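Long-range contacts in cellulosome anchoring protein cohesin region (Clostridium thermocellum, PDB 4DH2), which binds a type I dockerin through its cohesin domain, an interaction that joins dockerin-bearing proteins to this cellulosome anchoring protein: residues Ser48-Leu53 / Glu88-Phe93; Ile134-Ser139 / Ala151-Gly156. All coordinates share one frame; numbering follows the deposited sequence. Where two conformers were deposited one is given.

Contact 1 (Ser48-Leu53 / Glu88-Phe93)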
ATOM      1  N   SER A  48      -0.317   7.341   7.522  1.00 16.33           N
ATOM      2  CA  SER A  48      -0.459   6.855   6.168  1.00 14.09           C
ATOM      3  C   SER A  48       0.538   5.728   5.895  1.00 13.41           C
ATOM      4  O   SER A  48       1.650   5.728   6.443  1.00 15.34           O
ATOM      5  CB  SER A  48      -0.201   7.973   5.176  1.00 15.44           C
ATOM      6  OG  SER A  48      -0.266   7.511   3.829  1.00 18.36           O
ATOM      7  N   PHE A  49       0.142   4.808   5.029  1.00 16.30           N
ATOM      8  CA  PHE A  49       1.099   3.820   4.540  1.00 17.60           C
ATOM      9  C   PHE A  49       0.765   3.403   3.150  1.00 16.89           C
ATOM     10  O   PHE A  49      -0.385   3.501   2.708  1.00 15.55           O
ATOM     11  CB  PHE A  49       1.206   2.602   5.471  1.00 16.21           C
ATOM     12  CG  PHE A  49      -0.013   1.678   5.468  1.00 17.96           C
ATOM     13  CD1 PHE A  49      -0.212   0.747   4.462  1.00 18.40           C
ATOM     14  CD2 PHE A  49      -0.930   1.740   6.500  1.00 17.58           C
ATOM     15  CE1 PHE A  49      -1.296  -0.102   4.504  1.00 19.11           C
ATOM     16  CE2 PHE A  49      -2.010   0.913   6.545  1.00 14.30           C
ATOM     17  CZ  PHE A  49      -2.203  -0.017   5.539  1.00 16.56           C
ATOM     18  N   ASN A  50       1.789   2.936   2.442  1.00 14.60           N
ATOM     19  CA  ASN A  50       1.660   2.490   1.067  1.00 16.12           C
ATOM     20  C   ASN A  50       2.587   1.286   1.009  1.00 15.68           C
ATOM     21  O   ASN A  50       3.787   1.399   1.339  1.00 16.18           O
ATOM     22  CB  ASN A  50       2.084   3.668   0.197  1.00 15.04           C
ATOM     23  CG  ASN A  50       2.001   3.443  -1.310  1.00 17.47           C
ATOM     24  OD1 ASN A  50       2.769   4.079  -2.022  1.00 19.55           O
ATOM     25  ND2 ASN A  50       1.082   2.608  -1.807  1.00 17.21           N
ATOM     26  N   LEU A  51       2.018   0.135   0.639  1.00 17.83           N
ATOM     27  CA  LEU A  51       2.710  -1.154   0.744  1.00 20.84           C
ATOM     28  C   LEU A  51       2.324  -1.989  -0.484  1.00 17.93           C
ATOM     29  O   LEU A  51       1.150  -1.954  -0.883  1.00 19.17           O
ATOM     30  CB  LEU A  51       2.224  -1.840   2.037  1.00 25.16           C
ATOM     31  CG  LEU A  51       2.673  -3.245   2.398  1.00 33.23           C
ATOM     32  CD1 LEU A  51       4.153  -3.284   2.421  1.00 42.11           C
ATOM     33  CD2 LEU A  51       2.129  -3.542   3.765  1.00 42.52           C
ATOM     34  N   SER A  52       3.285  -2.710  -1.073  1.00 20.12           N
ATOM     35  CA  SER A  52       3.024  -3.654  -2.186  1.00 21.32           C
ATOM     36  C   SER A  52       3.373  -5.073  -1.769  1.00 14.76           C
ATOM     37  O   SER A  52       4.407  -5.304  -1.073  1.00 17.30           O
ATOM     38  CB  SER A  52       3.929  -3.338  -3.401  1.00 23.39           C
ATOM     39  OG  SER A  52       3.559  -2.115  -3.996  1.00 41.91           O
ATOM     40  N   LEU A  53       2.567  -6.010  -2.253  1.00 20.65           N
ATOM     41  CA  LEU A  53       2.846  -7.443  -2.145  1.00 19.25           C
ATOM     42  C   LEU A  53       2.842  -8.053  -3.522  1.00 22.67           C
ATOM     43  O   LEU A  53       2.129  -7.582  -4.418  1.00 20.61           O
ATOM     44  CB  LEU A  53       1.723  -8.125  -1.356  1.00 19.33           C
ATOM     45  CG  LEU A  53       1.492  -7.771   0.095  1.00 41.36           C
ATOM     46  CD1 LEU A  53       0.348  -8.637   0.614  1.00 44.41           C
ATOM     47  CD2 LEU A  53       2.731  -7.989   0.906  1.00 45.84           C
ATOM     48  N   GLU A  88       0.738  -7.918  -8.555  1.00 22.65           N
ATOM     49  CA  GLU A  88       1.073  -7.060  -7.441  1.00 21.69           C
ATOM     50  C   GLU A  88      -0.208  -6.530  -6.801  1.00 20.57           C
ATOM     51  O   GLU A  88      -1.152  -6.137  -7.494  1.00 25.51           O
ATOM     52  CB  GLU A  88       1.931  -5.881  -7.939  1.00 23.04           C
ATOM     53  CG  GLU A  88       2.480  -5.009  -6.805  1.00 22.72           C
ATOM     54  CD  GLU A  88       3.051  -3.654  -7.264  1.00 34.35           C
ATOM     55  OE1 GLU A  88       2.613  -3.114  -8.307  1.00 40.04           O
ATOM     56  OE2 GLU A  88       3.911  -3.109  -6.542  1.00 29.05           O
ATOM     57  N   ILE A  89      -0.247  -6.525  -5.475  1.00 19.23           N
ATOM     58  CA  ILE A  89      -1.347  -5.916  -4.762  1.00 18.39           C
ATOM     59  C   ILE A  89      -0.797  -4.716  -4.014  1.00 19.57           C
ATOM     60  O   ILE A  89       0.140  -4.835  -3.198  1.00 21.45           O
ATOM     61  CB  ILE A  89      -1.958  -6.849  -3.738  1.00 22.27           C
ATOM     62  CG1 ILE A  89      -2.264  -8.219  -4.346  1.00 29.06           C
ATOM     63  CG2 ILE A  89      -3.201  -6.199  -3.147  1.00 26.44           C
ATOM     64  CD1 ILE A  89      -2.733  -9.191  -3.319  1.00 41.96           C
ATOM     65  N   VAL A  90      -1.357  -3.553  -4.303  1.00 20.77           N
ATOM     66  CA  VAL A  90      -0.881  -2.305  -3.712  1.00 18.31           C
ATOM     67  C   VAL A  90      -1.947  -1.778  -2.754  1.00 19.78           C
ATOM     68  O   VAL A  90      -3.143  -1.776  -3.068  1.00 21.56           O
ATOM     69  CB  VAL A  90      -0.576  -1.249  -4.788  1.00 24.15           C
ATOM     70  CG1 VAL A  90       0.163  -0.075  -4.184  1.00 21.49           C
ATOM     71  CG2 VAL A  90       0.266  -1.869  -5.892  1.00 22.36           C
ATOM     72  N   PHE A  91      -1.506  -1.365  -1.573  1.00 20.24           N
ATOM     73  CA  PHE A  91      -2.392  -0.809  -0.563  1.00 16.85           C
ATOM     74  C   PHE A  91      -2.017   0.646  -0.319  1.00 18.33           C
ATOM     75  O   PHE A  91      -0.843   1.003  -0.330  1.00 17.64           O
ATOM     76  CB  PHE A  91      -2.218  -1.537   0.765  1.00 17.40           C
ATOM     77  CG  PHE A  91      -2.517  -2.993   0.703  1.00 18.87           C
ATOM     78  CD1 PHE A  91      -3.794  -3.446   0.976  1.00 21.04           C
ATOM     79  CD2 PHE A  91      -1.538  -3.903   0.392  1.00 24.31           C
ATOM     80  CE1 PHE A  91      -4.086  -4.806   0.924  1.00 25.29           C
ATOM     81  CE2 PHE A  91      -1.828  -5.263   0.348  1.00 32.10           C
ATOM     82  CZ  PHE A  91      -3.112  -5.692   0.626  1.00 26.35           C
ATOM     83  N   LEU A  92      -3.030   1.476  -0.092  1.00 17.16           N
ATOM     84  CA  LEU A  92      -2.817   2.841   0.345  1.00 17.26           C
ATOM     85  C   LEU A  92      -3.793   3.170   1.466  1.00 22.63           C
ATOM     86  O   LEU A  92      -5.033   3.049   1.317  1.00 19.58           O
ATOM     87  CB  LEU A  92      -3.010   3.789  -0.819  1.00 21.39           C
ATOM     88  CG  LEU A  92      -2.786   5.258  -0.441  1.00 21.14           C
ATOM     89  CD1 LEU A  92      -1.308   5.538  -0.120  1.00 19.50           C
ATOM     90  CD2 LEU A  92      -3.262   6.121  -1.590  1.00 28.00           C
ATOM     91  N   PHE A  93      -3.237   3.622   2.584  1.00 16.52           N
ATOM     92  CA  PHE A  93      -4.031   4.081   3.710  1.00 18.39           C
ATOM     93  C   PHE A  93      -3.646   5.491   4.064  1.00 19.60           C
ATOM     94  O   PHE A  93      -2.466   5.828   4.056  1.00 19.11           O
ATOM     95  CB  PHE A  93      -3.772   3.196   4.926  1.00 15.66           C
ATOM     96  CG  PHE A  93      -4.335   3.761   6.186  1.00 18.86           C
ATOM     97  CD1 PHE A  93      -5.654   3.534   6.530  1.00 21.27           C
ATOM     98  CD2 PHE A  93      -3.564   4.563   6.997  1.00 15.75           C
ATOM     99  CE1 PHE A  93      -6.199   4.103   7.681  1.00 20.03           C
ATOM    100  CE2 PHE A  93      -4.093   5.149   8.148  1.00 22.08           C
ATOM    101  CZ  PHE A  93      -5.430   4.916   8.492  1.00 19.50           C
TER
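Ser48 and Phe93 meet at one end of an antiparallel ladder, where Phe93 O is gripped twice: by the backbone N of Phe49 and by Ser48 OG, which lies in the carbonyl plane at 2.8 Å. The hydroxyl reaches it because OG stands anti to the Ser48 backbone N (chi1 177°). Phe49 pairs with Phe93 through two backbone bonds, and its ring receives Phe93 CB over one face, offset toward the rim, with Phe49 CE2 3.3 Å from that CB. The two phenyl planes are near parallel, at 17°, but slid so far apart that the rings barely overlap; between these two residues the main ring contact is the CH-pi approach of Phe93 CB. Asn50 turns to the other face of the sheet. Its ND2 donates to Phe91 O at 2.9 Å, with the acceptor lying in the Asn50 amide plane, while Leu51 N reaches the same oxygen from the opposite face of the carbonyl. Leu51 O accepts from Phe91 N at 2.8 Å and lies near the plane of the Phe91 ring, at its edge. Next, Ser52 OG stands 2.8 Å from Glu88 OE2 and also meets Glu138, placing one hydroxyl between two carboxylates. Leu53 closes the ladder by pairing with Ile89, and its CD1 approaches the edge of the Phe91 ring, 4.0 Å from CE2. The face with Leu51, Ile89 and Phe91 packs inward against strand 108-117, as in the cohesin jelly-roll sandwich. On the other face, Asn50 ND2 bonds to Leu64 O of the dockerin chain and Glu88 OE1 to His66 ND1 of the dockerin chain; strands 129-142 and 78-83 flank the pair within the sheet.

Contact 2 (Ile134-Ser139 / Ala151-Gly156)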
ATOM      1  N   ILE A 134       4.648 -15.229  -0.798  1.00 19.99           N
ATOM      2  CA  ILE A 134       4.045 -13.923  -0.946  1.00 19.00           C
ATOM      3  C   ILE A 134       5.121 -12.942  -0.494  1.00 23.35           C
ATOM      4  O   ILE A 134       5.571 -12.995   0.653  1.00 23.46           O
ATOM      5  CB  ILE A 134       2.785 -13.818  -0.112  1.00 21.67           C
ATOM      6  CG1 ILE A 134       1.688 -14.688  -0.749  1.00 25.86           C
ATOM      7  CG2 ILE A 134       2.294 -12.357  -0.057  1.00 26.82           C
ATOM      8  CD1 ILE A 134       0.565 -14.938   0.145  1.00 32.44           C
ATOM      9  N   THR A 135       5.547 -12.077  -1.410  1.00 21.78           N
ATOM     10  CA  THR A 135       6.692 -11.229  -1.152  1.00 20.28           C
ATOM     11  C   THR A 135       6.272  -9.774  -1.082  1.00 26.41           C
ATOM     12  O   THR A 135       5.114  -9.440  -1.317  1.00 21.37           O
ATOM     13  CB  THR A 135       7.732 -11.351  -2.234  1.00 19.69           C
ATOM     14  OG1 THR A 135       7.169 -10.967  -3.486  1.00 25.34           O
ATOM     15  CG2 THR A 135       8.194 -12.800  -2.357  1.00 24.32           C
ATOM     16  N   PHE A 136       7.227  -8.909  -0.784  1.00 24.76           N
ATOM     17  CA  PHE A 136       6.927  -7.484  -0.676  1.00 27.43           C
ATOM     18  C   PHE A 136       7.667  -6.677  -1.674  1.00 32.99           C
ATOM     19  O   PHE A 136       8.766  -7.039  -2.076  1.00 30.18           O
ATOM     20  CB  PHE A 136       7.372  -6.966   0.661  1.00 27.38           C
ATOM     21  CG  PHE A 136       6.563  -7.443   1.767  1.00 25.63           C
ATOM     22  CD1 PHE A 136       5.355  -6.863   2.051  1.00 25.08           C
ATOM     23  CD2 PHE A 136       6.997  -8.491   2.550  1.00 31.19           C
ATOM     24  CE1 PHE A 136       4.589  -7.316   3.075  1.00 31.09           C
ATOM     25  CE2 PHE A 136       6.218  -8.943   3.573  1.00 25.46           C
ATOM     26  CZ  PHE A 136       5.037  -8.361   3.846  1.00 28.58           C
ATOM     27  N   GLY A 137       7.083  -5.542  -2.028  1.00 28.72           N
ATOM     28  CA  GLY A 137       7.816  -4.504  -2.713  1.00 39.50           C
ATOM     29  C   GLY A 137       8.091  -3.319  -1.797  1.00 27.50           C
ATOM     30  O   GLY A 137       8.408  -3.433  -0.596  1.00 30.60           O
ATOM     31  N   GLU A 138       7.932  -2.164  -2.387  1.00 30.34           N
ATOM     32  CA  GLU A 138       8.030  -0.908  -1.647  1.00 37.55           C
ATOM     33  C   GLU A 138       7.038  -0.835  -0.464  1.00 23.53           C
ATOM     34  O   GLU A 138       5.944  -1.388  -0.463  1.00 23.12           O
ATOM     35  CB  GLU A 138       7.833   0.287  -2.589  1.00 57.13           C
ATOM     36  CG  GLU A 138       6.478   0.329  -3.283  1.00 71.52           C
ATOM     37  CD  GLU A 138       5.355   0.710  -2.341  1.00 73.15           C
ATOM     38  OE1 GLU A 138       4.247   0.151  -2.500  1.00 63.81           O
ATOM     39  OE2 GLU A 138       5.582   1.569  -1.450  1.00 72.22           O
ATOM     40  N   SER A 139       7.485  -0.156   0.569  1.00 19.43           N
ATOM     41  CA  SER A 139       6.768  -0.050   1.792  1.00 17.68           C
ATOM     42  C   SER A 139       7.175   1.291   2.373  1.00 18.12           C
ATOM     43  O   SER A 139       8.356   1.542   2.613  1.00 20.43           O
ATOM     44  CB  SER A 139       7.202  -1.170   2.730  1.00 23.24           C
ATOM     45  OG  SER A 139       6.777  -0.946   4.044  1.00 43.53           O
ATOM     46  N   ALA A 151       9.205  -0.250   8.545  1.00 17.62           N
ATOM     47  CA  ALA A 151       8.394  -1.446   8.553  1.00 16.45           C
ATOM     48  C   ALA A 151       9.322  -2.645   8.362  1.00 16.82           C
ATOM     49  O   ALA A 151       9.976  -2.757   7.338  1.00 20.06           O
ATOM     50  CB  ALA A 151       7.385  -1.406   7.421  1.00 23.14           C
ATOM     51  N   VAL A 152       9.401  -3.503   9.363  1.00 19.21           N
ATOM     52  CA  VAL A 152      10.174  -4.717   9.209  1.00 17.92           C
ATOM     53  C   VAL A 152       9.273  -5.749   8.532  1.00 17.22           C
ATOM     54  O   VAL A 152       8.338  -6.258   9.146  1.00 16.56           O
ATOM     55  CB  VAL A 152      10.610  -5.270  10.564  1.00 19.82           C
ATOM     56  CG1 VAL A 152      11.467  -6.554  10.344  1.00 20.81           C
ATOM     57  CG2 VAL A 152      11.340  -4.204  11.395  1.00 21.41           C
ATOM     58  N   LEU A 153       9.564  -6.049   7.288  1.00 18.33           N
ATOM     59  CA  LEU A 153       8.708  -6.927   6.503  1.00 22.51           C
ATOM     60  C   LEU A 153       9.098  -8.405   6.638  1.00 20.17           C
ATOM     61  O   LEU A 153      10.264  -8.796   6.533  1.00 21.37           O
ATOM     62  CB  LEU A 153       8.823  -6.533   5.056  1.00 18.09           C
ATOM     63  CG  LEU A 153       8.529  -5.058   4.741  1.00 21.61           C
ATOM     64  CD1 LEU A 153       8.731  -4.776   3.287  1.00 23.46           C
ATOM     65  CD2 LEU A 153       7.112  -4.680   5.160  1.00 24.40           C
ATOM     66  N   LYS A 154       8.103  -9.226   6.878  1.00 18.40           N
ATOM     67  CA  LYS A 154       8.301 -10.648   6.946  0.53 19.44           C
ATOM     68  C   LYS A 154       7.411 -11.312   5.907  1.00 20.75           C
ATOM     69  O   LYS A 154       6.207 -11.181   5.962  1.00 21.36           O
ATOM     70  CB  LYS A 154       7.985 -11.109   8.360  0.53 21.97           C
ATOM     71  CG  LYS A 154       8.854 -10.439   9.425  0.53 23.79           C
ATOM     72  CD  LYS A 154       8.206 -10.533  10.803  0.53 34.54           C
ATOM     73  CE  LYS A 154       9.207 -10.328  11.935  0.53 36.80           C
ATOM     74  NZ  LYS A 154       8.512 -10.450  13.254  0.53 40.39           N
ATOM     75  N   GLU A 155       8.039 -11.993   4.951  1.00 20.97           N
ATOM     76  CA  GLU A 155       7.323 -12.634   3.863  1.00 21.34           C
ATOM     77  C   GLU A 155       6.544 -13.802   4.422  1.00 22.71           C
ATOM     78  O   GLU A 155       6.739 -14.189   5.576  1.00 23.27           O
ATOM     79  CB  GLU A 155       8.296 -13.123   2.811  1.00 22.19           C
ATOM     80  CG  GLU A 155       8.934 -11.979   2.049  1.00 23.08           C
ATOM     81  CD  GLU A 155       9.934 -12.408   0.975  1.00 24.82           C
ATOM     82  OE1 GLU A 155      10.431 -13.553   0.998  1.00 27.82           O
ATOM     83  OE2 GLU A 155      10.251 -11.559   0.108  1.00 32.75           O
ATOM     84  N   GLY A 156       5.672 -14.361   3.606  1.00 28.34           N
ATOM     85  CA  GLY A 156       4.830 -15.456   4.053  1.00 38.83           C
ATOM     86  C   GLY A 156       4.714 -16.496   2.968  1.00 25.99           C
ATOM     87  O   GLY A 156       5.162 -16.286   1.840  1.00 19.46           O
TER
HETATM   88  O   HOH W   1      10.132  -9.171  -0.189  1.00 37.65           O
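The Phe136 ring is inserted into a widened part of the antiparallel beta hairpin formed by strands 129-142 and 149-161, and Leu153 lies over one of its faces. Leu153 CB makes a CH-pi contact there, toward the rim, 3.7 Å from Phe136 CD2, while Leu153 CD1 continues the contact onto Phe136 CB. At the ring edge, close to its plane, run the backbone atoms joining Lys154 to Glu155, and Phe136 CE2 comes to 3.3 Å from Lys154 O. The Glu155 side chain slides past the phenyl group in the opposite direction, its carboxylate plane turned 25° from the ring. With CG anti to the Glu155 carbonyl carbon (chi1 -70°) and the chain extended beyond it, this side chain lies alongside Thr135, where OE2 comes 3.4 Å from Thr135 CG2. A water accepts from Phe136 N at 3.0 Å, so that this amide is satisfied within the hairpin although no carbonyl of Ala151-Gly156 pairs with it.

Regular pairing is confined to one end. Ile134 N donates to Gly156 O at 2.9 Å in a nearly straight bond, and the return bond from Gly156 N to Ile134 O is longer, 3.3 Å. Beyond that pair the strands separate: the axes of 134-139 and 151-154 come no closer than 7.8 Å, and side-chain contacts replace backbone bonds between the strands. Phe136 also packs on Leu51 and Leu53 of strand 48-54 and on Val21 of strand 15-27, which ties the hairpin to its neighbours. At the far end Ser139 OG is buried against apolar groups, 3.5 Å from Ala151 CB, and has no hydrogen-bonding partner anywhere in the model.

Contacts 1 and 2 follow one another along the chain, the first closing before the second opens, and their centres lie about 10 Å apart within the single cohesin domain. They are joined through strands 48-54 and 129-142, which are neighbours in the sheet: Ser52 O and Gly137 N, 2.9 Å apart, make a probable backbone hydrogen bond between them. Contact 1 is a fully paired ladder with dockerin residues against one of its faces, whereas contact 2 lies on the other side of strand 48-54 and is held mainly by side-chain contacts. Together they connect the dockerin-contacting strands through 129-142 to strand 149-161, and so to strand 15-27.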